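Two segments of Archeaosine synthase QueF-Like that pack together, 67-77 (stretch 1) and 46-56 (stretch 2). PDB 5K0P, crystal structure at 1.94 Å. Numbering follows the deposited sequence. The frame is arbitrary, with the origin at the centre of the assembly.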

# COMPACT_ATOMS: atom_id res chain seq x y z
N VAL A 67 12.16 -28.79 -0.06
CA VAL A 67 12.01 -30.15 -0.58
C VAL A 67 11.62 -31.15 0.53
O VAL A 67 10.73 -31.97 0.36
CB VAL A 67 13.26 -30.60 -1.33
CG1 VAL A 67 13.09 -31.99 -1.79
CG2 VAL A 67 13.52 -29.67 -2.51
N ASP A 68 12.22 -31.01 1.70
CA ASP A 68 11.90 -31.88 2.83
C ASP A 68 10.44 -31.71 3.26
O ASP A 68 9.75 -32.69 3.52
CB ASP A 68 12.85 -31.61 4.00
CG ASP A 68 12.73 -32.63 5.05
OD1 ASP A 68 13.04 -33.80 4.78
OD2 ASP A 68 12.27 -32.29 6.13
N LEU A 69 9.98 -30.47 3.33
CA LEU A 69 8.62 -30.17 3.75
C LEU A 69 7.64 -30.70 2.68
O LEU A 69 6.61 -31.22 3.02
CB LEU A 69 8.45 -28.64 4.02
CG LEU A 69 7.05 -28.16 4.49
CD1 LEU A 69 6.62 -28.90 5.75
CD2 LEU A 69 7.01 -26.64 4.77
N LEU A 70 7.97 -30.59 1.40
CA LEU A 70 7.15 -31.24 0.32
C LEU A 70 6.95 -32.69 0.51
O LEU A 70 5.79 -33.23 0.36
CB LEU A 70 7.79 -30.99 -1.04
CG LEU A 70 6.95 -31.51 -2.19
CD1 LEU A 70 6.62 -30.44 -3.21
CD2 LEU A 70 7.68 -32.61 -2.89
N GLU A 71 8.07 -33.34 0.90
CA GLU A 71 8.08 -34.77 1.13
C GLU A 71 7.26 -35.06 2.36
O GLU A 71 6.51 -36.05 2.30
CB GLU A 71 9.47 -35.39 1.16
CG GLU A 71 10.11 -35.56 -0.23
CD GLU A 71 9.21 -36.35 -1.28
OE1 GLU A 71 8.55 -37.42 -1.02
OE2 GLU A 71 9.14 -35.88 -2.43
N LYS A 72 7.31 -34.21 3.41
CA LYS A 72 6.44 -34.41 4.55
C LYS A 72 4.96 -34.36 4.23
O LYS A 72 4.16 -35.21 4.72
CB LYS A 72 6.72 -33.39 5.63
CG LYS A 72 7.90 -33.82 6.44
CD LYS A 72 8.57 -32.65 7.07
CE LYS A 72 9.79 -33.10 7.84
NZ LYS A 72 9.39 -33.07 9.23
N VAL A 73 4.60 -33.36 3.41
CA VAL A 73 3.20 -33.17 3.06
C VAL A 73 2.72 -34.29 2.13
O VAL A 73 1.63 -34.79 2.29
CB VAL A 73 2.93 -31.79 2.42
CG1 VAL A 73 1.45 -31.68 1.98
CG2 VAL A 73 3.29 -30.69 3.39
N LYS A 74 3.55 -34.72 1.20
CA LYS A 74 3.13 -35.79 0.33
C LYS A 74 2.92 -37.05 1.12
O LYS A 74 1.98 -37.82 0.83
CB LYS A 74 4.15 -36.09 -0.74
CG LYS A 74 4.07 -35.17 -1.93
CD LYS A 74 5.27 -35.31 -2.82
CE LYS A 74 5.37 -36.67 -3.52
NZ LYS A 74 4.34 -36.64 -4.59
N ALA A 75 3.79 -37.29 2.10
CA ALA A 75 3.65 -38.49 2.89
C ALA A 75 2.40 -38.49 3.77
O ALA A 75 1.75 -39.54 3.89
CB ALA A 75 4.92 -38.79 3.72
N ALA A 76 2.06 -37.35 4.36
CA ALA A 76 0.86 -37.23 5.17
C ALA A 76 -0.46 -37.37 4.38
O ALA A 76 -1.37 -37.99 4.88
CB ALA A 76 0.86 -35.92 5.93
N VAL A 77 -0.59 -36.78 3.18
CA VAL A 77 -1.90 -36.81 2.48
C VAL A 77 -1.89 -37.15 1.03
O VAL A 77 -2.92 -37.04 0.42
CB VAL A 77 -2.70 -35.48 2.66
CG1 VAL A 77 -2.90 -35.14 4.12
CG2 VAL A 77 -1.98 -34.31 2.00
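Stretch 2 46-56: EEFKKMVDSYR

Stretch 2 begins as a helix, already under way at Glu46, that runs nearly antiparallel to the helix of stretch 1. The N-to-C directions differ by 150° and the axes approach to 10.7 Å. Beyond the helix, a type I turn from Asp53 to Arg56 closes the stretch. Because the chains run oppositely, Met51 lies across from Leu69, Phe48 from Val73 and Glu47 from Ala76.

The principal bump is Met51, whose long, unbranched side chain (chi1 m, chi2 and chi3 t) drops into a hollow formed by Leu69, Lys72, Val73 and Ala76. Its CB lies 3.8 Å from Leu69 CD1, its SD 4.0 Å from Val73 CG2, and its CE 3.8 Å from Ala76 CB; the small alanine suits a place where the methionine tip arrives. Leu69 answers as a bump from stretch 1, its CD2 lying 4.2 Å from Val52 CG2 and 4.4 Å from Phe48 CE1, contacts between apolar carbons that suit a buried leucine.

Tyr55, in the turn, adds an apolar contact and a polar one. The hydroxyl end of its ring meets Leu69, with Tyr55 CZ 4.4 Å from Leu69 CB, while its OH donates a hydrogen bond to Asp68 OD2 at 2.7 Å. At the margin, the long side chain of Lys72 reaches Ser54: Lys72 NZ donates a weak hydrogen bond to Ser54 OG at 3.4 Å.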

# COMPACT_ATOMS: atom_id res chain seq x y z
N GLU A 46 -2.93 -28.15 12.41
CA GLU A 46 -2.10 -28.38 13.61
C GLU A 46 -0.95 -29.24 13.14
O GLU A 46 0.13 -28.99 13.58
CB GLU A 46 -2.86 -29.09 14.76
CG GLU A 46 -4.01 -28.30 15.41
CD GLU A 46 -5.42 -28.42 14.73
OE1 GLU A 46 -5.56 -28.57 13.45
OE2 GLU A 46 -6.43 -28.30 15.50
N GLU A 47 -1.20 -30.21 12.25
CA GLU A 47 -0.15 -31.11 11.75
C GLU A 47 0.81 -30.35 10.86
O GLU A 47 2.03 -30.48 11.00
CB GLU A 47 -0.73 -32.32 11.04
CG GLU A 47 0.29 -33.41 10.85
CD GLU A 47 -0.18 -34.68 10.08
OE1 GLU A 47 -1.39 -34.97 9.89
OE2 GLU A 47 0.72 -35.44 9.65
N PHE A 48 0.26 -29.50 9.98
CA PHE A 48 1.13 -28.57 9.24
C PHE A 48 2.10 -27.69 10.11
O PHE A 48 3.30 -27.64 9.85
CB PHE A 48 0.29 -27.70 8.28
CG PHE A 48 1.09 -26.66 7.60
CD1 PHE A 48 2.07 -27.02 6.62
CD2 PHE A 48 0.94 -25.31 7.93
CE1 PHE A 48 2.79 -26.05 5.97
CE2 PHE A 48 1.68 -24.37 7.24
CZ PHE A 48 2.59 -24.74 6.27
N LYS A 49 1.55 -27.00 11.11
CA LYS A 49 2.36 -26.19 11.97
C LYS A 49 3.46 -27.02 12.71
O LYS A 49 4.57 -26.58 12.88
CB LYS A 49 1.50 -25.57 12.99
CG LYS A 49 2.32 -24.84 14.01
CD LYS A 49 1.40 -24.05 14.89
CE LYS A 49 2.01 -22.75 15.42
NZ LYS A 49 3.34 -22.84 16.06
N LYS A 50 3.14 -28.21 13.18
CA LYS A 50 4.22 -29.11 13.76
C LYS A 50 5.33 -29.43 12.68
O LYS A 50 6.54 -29.48 12.97
CB LYS A 50 3.68 -30.45 14.37
CG LYS A 50 2.54 -30.41 15.37
CD LYS A 50 2.70 -29.56 16.68
CE LYS A 50 2.12 -28.07 16.75
NZ LYS A 50 0.74 -27.63 16.17
N MET A 51 4.93 -29.72 11.44
CA MET A 51 5.94 -29.97 10.38
C MET A 51 6.88 -28.77 10.26
O MET A 51 8.09 -28.92 10.27
CB MET A 51 5.26 -30.20 9.05
CG MET A 51 4.48 -31.52 8.91
SD MET A 51 3.69 -31.54 7.29
CE MET A 51 2.89 -33.14 7.42
N VAL A 52 6.31 -27.58 10.24
CA VAL A 52 7.09 -26.40 10.04
C VAL A 52 7.97 -26.16 11.30
O VAL A 52 9.13 -25.82 11.13
CB VAL A 52 6.22 -25.15 9.79
CG1 VAL A 52 7.04 -23.90 9.77
CG2 VAL A 52 5.48 -25.28 8.44
N ASP A 53 7.39 -26.25 12.50
CA ASP A 53 8.18 -26.06 13.72
C ASP A 53 9.24 -27.13 13.90
O ASP A 53 10.13 -26.92 14.67
CB ASP A 53 7.29 -26.02 14.97
CG ASP A 53 6.45 -24.75 15.03
OD1 ASP A 53 6.79 -23.80 14.34
OD2 ASP A 53 5.43 -24.69 15.71
N SER A 54 9.14 -28.26 13.21
CA SER A 54 10.16 -29.29 13.41
C SER A 54 11.54 -28.82 13.09
O SER A 54 12.50 -29.43 13.55
CB SER A 54 9.85 -30.56 12.60
OG SER A 54 9.94 -30.33 11.20
N TYR A 55 11.67 -27.79 12.26
CA TYR A 55 12.98 -27.31 11.77
C TYR A 55 13.69 -26.35 12.77
O TYR A 55 14.86 -25.99 12.58
CB TYR A 55 12.84 -26.64 10.37
CG TYR A 55 12.30 -27.56 9.32
CD1 TYR A 55 13.07 -28.54 8.78
CD2 TYR A 55 10.97 -27.43 8.85
CE1 TYR A 55 12.53 -29.44 7.85
CE2 TYR A 55 10.43 -28.33 7.97
CZ TYR A 55 11.20 -29.32 7.43
OH TYR A 55 10.62 -30.20 6.48
N ARG A 56 12.98 -25.94 13.81
CA ARG A 56 13.55 -25.03 14.80
C ARG A 56 14.76 -25.77 15.38
O ARG A 56 14.70 -26.93 15.68
CB ARG A 56 12.58 -24.74 15.94
CG ARG A 56 11.38 -23.83 15.60
CD ARG A 56 10.37 -23.75 16.75
NE ARG A 56 10.85 -22.82 17.75
CZ ARG A 56 10.97 -21.52 17.61
NH1 ARG A 56 10.54 -20.92 16.51
NH2 ARG A 56 11.46 -20.77 18.62